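Local coordinates for putative sensory box/GGDEF family protein (Vibrio parahaemolyticus, PDB 3LID), which probably makes cyclic di-GMP from two GTP molecules, a reaction of its cytoplasmic part, and is represented here by its extracellular PDC-fold sensor domain, at residues T63-E66 and N67-S71; Y118-Y121 and A122-L125. All coordinates share one frame; numbering follows the deposited sequence.

Contact 1 (T63-E66 and N67-S71)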
loop_
_atom_site.group_PDB
_atom_site.type_symbol
_atom_site.label_atom_id
_atom_site.label_comp_id
_atom_site.label_asym_id
_atom_site.label_seq_id
_atom_site.Cartn_x
_atom_site.Cartn_y
_atom_site.Cartn_z
ATOM N N THR A 63 -7.030 -25.364 -11.454
ATOM C CA THR A 63 -8.123 -25.196 -10.454
ATOM C C THR A 63 -7.617 -25.298 -9.025
ATOM O O THR A 63 -8.029 -24.540 -8.150
ATOM C CB THR A 63 -9.209 -26.271 -10.716
ATOM O OG1 THR A 63 -9.802 -25.967 -11.986
ATOM C CG2 THR A 63 -10.285 -26.323 -9.596
ATOM N N ILE A 64 -6.757 -26.265 -8.759
ATOM C CA ILE A 64 -6.224 -26.412 -7.433
ATOM C C ILE A 64 -5.462 -25.125 -7.028
ATOM O O ILE A 64 -5.629 -24.629 -5.882
ATOM C CB ILE A 64 -5.312 -27.634 -7.369
ATOM C CG1 ILE A 64 -6.251 -28.862 -7.459
ATOM C CG2 ILE A 64 -4.474 -27.689 -6.108
ATOM C CD1 ILE A 64 -5.428 -30.156 -7.773
ATOM N N LEU A 65 -4.643 -24.613 -7.954
ATOM C CA LEU A 65 -3.852 -23.395 -7.681
ATOM C C LEU A 65 -4.817 -22.215 -7.427
ATOM O O LEU A 65 -4.656 -21.486 -6.450
ATOM C CB LEU A 65 -2.967 -23.055 -8.876
ATOM C CG LEU A 65 -2.136 -21.790 -8.711
ATOM C CD1 LEU A 65 -1.214 -21.930 -7.487
ATOM C CD2 LEU A 65 -1.251 -21.624 -9.994
ATOM N N GLU A 66 -5.825 -22.048 -8.288
ATOM C CA GLU A 66 -6.759 -20.936 -8.173
ATOM C C GLU A 66 -7.505 -21.006 -6.814
ATOM O O GLU A 66 -7.669 -19.995 -6.130
ATOM C CB GLU A 66 -7.801 -21.015 -9.239
ATOM C CG GLU A 66 -7.236 -20.523 -10.630
ATOM C CD GLU A 66 -8.202 -20.723 -11.803
ATOM O OE1 GLU A 66 -9.129 -21.563 -11.697
ATOM O OE2 GLU A 66 -8.017 -19.982 -12.788
ATOM N N ASN A 67 -7.929 -22.203 -6.435
ATOM C CA ASN A 67 -8.642 -22.362 -5.151
ATOM C C ASN A 67 -7.736 -22.006 -3.996
ATOM O O ASN A 67 -8.198 -21.394 -3.020
ATOM C CB ASN A 67 -9.193 -23.806 -5.026
ATOM C CG ASN A 67 -10.358 -24.024 -5.976
ATOM O OD1 ASN A 67 -10.867 -23.077 -6.508
ATOM N ND2 ASN A 67 -10.732 -25.270 -6.235
ATOM N N MET A 68 -6.453 -22.403 -4.077
ATOM C CA MET A 68 -5.522 -22.081 -3.027
ATOM C C MET A 68 -5.321 -20.562 -2.939
ATOM O O MET A 68 -5.406 -19.951 -1.819
ATOM C CB MET A 68 -4.186 -22.786 -3.307
ATOM C CG MET A 68 -3.166 -22.752 -2.185
ATOM S SD MET A 68 -2.079 -21.337 -2.166
ATOM C CE MET A 68 -0.828 -21.705 -3.496
ATOM N N TRP A 69 -5.042 -19.926 -4.086
ATOM C CA TRP A 69 -4.816 -18.479 -4.052
ATOM C C TRP A 69 -6.077 -17.733 -3.589
ATOM O O TRP A 69 -5.945 -16.718 -2.930
ATOM C CB TRP A 69 -4.388 -18.008 -5.441
ATOM C CG TRP A 69 -2.979 -18.315 -5.701
ATOM C CD1 TRP A 69 -2.102 -19.045 -4.920
ATOM C CD2 TRP A 69 -2.236 -17.950 -6.880
ATOM N NE1 TRP A 69 -0.864 -19.091 -5.527
ATOM C CE2 TRP A 69 -0.922 -18.389 -6.696
ATOM C CE3 TRP A 69 -2.561 -17.218 -8.014
ATOM C CZ2 TRP A 69 0.085 -18.198 -7.667
ATOM C CZ3 TRP A 69 -1.575 -16.972 -8.973
ATOM C CH2 TRP A 69 -0.267 -17.483 -8.787
ATOM N N SER A 70 -7.274 -18.179 -3.968
ATOM C CA SER A 70 -8.479 -17.540 -3.524
ATOM C C SER A 70 -8.539 -17.660 -1.994
ATOM O O SER A 70 -8.971 -16.670 -1.337
ATOM C CB SER A 70 -9.691 -18.228 -4.152
ATOM O OG SER A 70 -9.696 -18.002 -5.572
ATOM N N SER A 71 -8.230 -18.848 -1.454
ATOM C CA SER A 71 -8.216 -19.016 0.025
ATOM C C SER A 71 -7.228 -18.097 0.686
ATOM O O SER A 71 -7.495 -17.540 1.776
ATOM C CB SER A 71 -7.908 -20.492 0.379
ATOM O OG SER A 71 -8.980 -21.332 -0.081
#
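Trp69 and Leu65 meet one helical turn apart, the indole lying back against the leucine. From CB outward, Trp69 first runs past backbone: CB is 3.6 Å from Leu65 O, and CG and CD1 stay near the same oxygen. With CG beside the backbone N (chi1 -78°), the ring is carried back onto Leu65 CD1. Leu65 CD1 lies nearest the NE1-CE2 bond, 3.5 Å from Trp69 NE1 and 3.6 Å from Trp69 CE2, with CZ2 and CD2 somewhat farther off. Leu65 CD1 sits over one face of the indole, toward the rim, in a CH-pi contact 3.8 Å from the centroid of the five-membered ring. A branched aliphatic chain suits this place, since its methyl can lie on a flat surface while Leu65 also touches Leu50 and Tyr53 of helix 48-55.

Ser70 OG donates to Glu66 O at 2.9 Å from above the carbonyl plane, while Ser70 N bonds to the same oxygen from the opposite face, so a buried hydroxyl is satisfied by the helix itself. On the more exposed side, Thr63 CG2 lies alongside Asn67 ND2, 3.6 Å away, while Thr63 OG1 bonds to Lys59. The i to i+4 pairs lie on different faces of an amphipathic helix, whose buried Trp69 rests on Ile82, Phe84, Val93 and Ile95 of the antiparallel sheet at the heart of a PDC (Cache) domain.

Contact 2 (Y118-Y121 and A122-L125). With PO4 (phosphate ion), chain C.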
loop_
_atom_site.group_PDB
_atom_site.type_symbol
_atom_site.label_atom_id
_atom_site.label_comp_id
_atom_site.label_asym_id
_atom_site.label_seq_id
_atom_site.Cartn_x
_atom_site.Cartn_y
_atom_site.Cartn_z
ATOM N N TYR A 118 6.582 -2.257 -14.494
ATOM C CA TYR A 118 6.795 -3.133 -13.363
ATOM C C TYR A 118 7.166 -4.488 -13.898
ATOM O O TYR A 118 7.911 -5.231 -13.250
ATOM C CB TYR A 118 5.559 -3.191 -12.414
ATOM C CG TYR A 118 4.328 -3.951 -12.902
ATOM C CD1 TYR A 118 4.318 -5.363 -12.990
ATOM C CD2 TYR A 118 3.166 -3.255 -13.261
ATOM C CE1 TYR A 118 3.167 -6.032 -13.408
ATOM C CE2 TYR A 118 2.002 -3.923 -13.669
ATOM C CZ TYR A 118 2.042 -5.318 -13.780
ATOM O OH TYR A 118 0.885 -5.952 -14.134
ATOM N N PHE A 119 6.669 -4.809 -15.107
ATOM C CA PHE A 119 7.007 -6.078 -15.720
ATOM C C PHE A 119 8.441 -6.088 -16.212
ATOM O O PHE A 119 9.183 -7.049 -15.964
ATOM C CB PHE A 119 6.067 -6.452 -16.877
ATOM C CG PHE A 119 6.509 -7.710 -17.541
ATOM C CD1 PHE A 119 6.365 -8.931 -16.896
ATOM C CD2 PHE A 119 7.138 -7.649 -18.781
ATOM C CE1 PHE A 119 6.794 -10.101 -17.534
ATOM C CE2 PHE A 119 7.579 -8.836 -19.413
ATOM C CZ PHE A 119 7.404 -10.007 -18.786
ATOM N N LYS A 120 8.857 -5.025 -16.875
ATOM C CA LYS A 120 10.249 -4.971 -17.298
ATOM C C LYS A 120 11.191 -5.028 -16.097
ATOM O O LYS A 120 12.271 -5.624 -16.176
ATOM C CB LYS A 120 10.438 -3.662 -18.063
ATOM C CG LYS A 120 9.571 -3.671 -19.383
ATOM C CD LYS A 120 9.708 -2.369 -20.191
ATOM C CE LYS A 120 8.769 -2.468 -21.378
ATOM N NZ LYS A 120 8.777 -1.171 -22.099
ATOM N N TYR A 121 10.808 -4.390 -14.985
ATOM C CA TYR A 121 11.606 -4.505 -13.730
ATOM C C TYR A 121 11.653 -5.973 -13.235
ATOM O O TYR A 121 12.717 -6.545 -12.943
ATOM C CB TYR A 121 11.031 -3.557 -12.667
ATOM C CG TYR A 121 11.797 -3.730 -11.355
ATOM C CD1 TYR A 121 13.136 -3.366 -11.286
ATOM C CD2 TYR A 121 11.191 -4.274 -10.239
ATOM C CE1 TYR A 121 13.869 -3.527 -10.081
ATOM C CE2 TYR A 121 11.913 -4.470 -9.045
ATOM C CZ TYR A 121 13.225 -4.083 -8.972
ATOM O OH TYR A 121 13.894 -4.316 -7.784
ATOM N N ALA A 122 10.485 -6.619 -13.216
ATOM C CA ALA A 122 10.457 -8.032 -12.731
ATOM C C ALA A 122 11.412 -8.890 -13.608
ATOM O O ALA A 122 12.032 -9.803 -13.104
ATOM C CB ALA A 122 9.010 -8.581 -12.872
ATOM N N GLN A 123 11.479 -8.609 -14.891
ATOM C CA GLN A 123 12.318 -9.429 -15.777
ATOM C C GLN A 123 13.772 -9.307 -15.394
ATOM O O GLN A 123 14.540 -10.239 -15.577
ATOM C CB GLN A 123 12.201 -8.917 -17.209
ATOM C CG GLN A 123 10.860 -9.177 -17.862
ATOM C CD GLN A 123 10.846 -8.798 -19.342
ATOM O OE1 GLN A 123 10.796 -7.609 -19.684
ATOM N NE2 GLN A 123 10.874 -9.800 -20.212
ATOM N N SER A 124 14.166 -8.099 -14.952
ATOM C CA SER A 124 15.523 -7.847 -14.461
ATOM C C SER A 124 15.949 -8.566 -13.184
ATOM O O SER A 124 17.157 -8.680 -12.880
ATOM C CB SER A 124 15.724 -6.324 -14.292
ATOM O OG SER A 124 15.348 -5.884 -13.007
ATOM N N LEU A 125 15.007 -9.122 -12.427
ATOM C CA LEU A 125 15.280 -9.835 -11.191
ATOM C C LEU A 125 15.897 -11.207 -11.464
ATOM O O LEU A 125 15.761 -11.744 -12.572
ATOM C CB LEU A 125 14.033 -9.977 -10.332
ATOM C CG LEU A 125 13.337 -8.632 -9.982
ATOM C CD1 LEU A 125 11.983 -9.034 -9.234
ATOM C CD2 LEU A 125 14.246 -7.789 -9.027
HETATM P P PO4 C . -1.934 -3.985 -12.738
HETATM O O1 PO4 C . -3.392 -4.400 -12.462
HETATM O O2 PO4 C . -1.572 -4.781 -13.998
HETATM O O3 PO4 C . -1.008 -4.385 -11.626
HETATM O O4 PO4 C . -1.849 -2.488 -13.018
#
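Gln123 lies over one face of the Phe119 ring, and here the side chains pack closely. Its CG sits 3.6 Å above the ring plane toward the rim in a CH-pi contact, and Gln123 CD follows at 3.3 Å from Phe119 CE2. Amide and ring planes are 27° apart, though the side chains cross at a slant; glutamine suits the place because its methylenes can cover an aromatic while its amide stays at the surface. Phe119 itself is buried, edge-to-face with Tyr167.

Tyr118 lines a cationic pocket, consistent with the ligand pockets of other PDC sensor domains. Its OH donates to phosphate O2 at 2.7 Å, and Arg83, Lys113, Arg116 and Arg153 also bind this ion, probably taken from the crystallisation liquor. Tyrosine can pack its ring in the buried wall and still present a hydroxyl to the pocket.

The i to i+4 backbone bonds weaken at the helix end: those of Ser124 N to Lys120 O and Leu125 N to Tyr121 O are weak, and Leu125 N also bonds to Ala122 O. Ser124 OG, swung between its backbone N and carbonyl carbon (chi1 89°), reaches Tyr121 O at 2.7 Å, in the carbonyl plane on a lone pair. Leu125 CD2 touches Tyr121 CZ at 3.8 Å, while exposed Lys120 runs out beside Gln123 in the same direction, Lys120 CG coming only to 4.1 Å from Gln123 OE1.

Overall arrangement
Contacts 1 and 2 belong to two helices, 59-76 and 117-124, that flank the same antiparallel sheet of the sensor domain. Strand 79-86 is the shared element: Ile82 and Phe84 turn to Trp69 of contact 1, whereas the alternating Arg83 and Leu85 turn to Tyr118 and Phe119 of contact 2, so the two helices cover opposite faces. The contact centres are about 25 Å apart, and their nearest atoms, about 12 Å apart, do not touch. Only contact 2 reaches the phosphate; PO4 O3 lies 12.9 Å from Trp69 CZ3. Contact 1 thus belongs to the hydrophobic backing of the sheet, while contact 2 helps to wall the anion pocket.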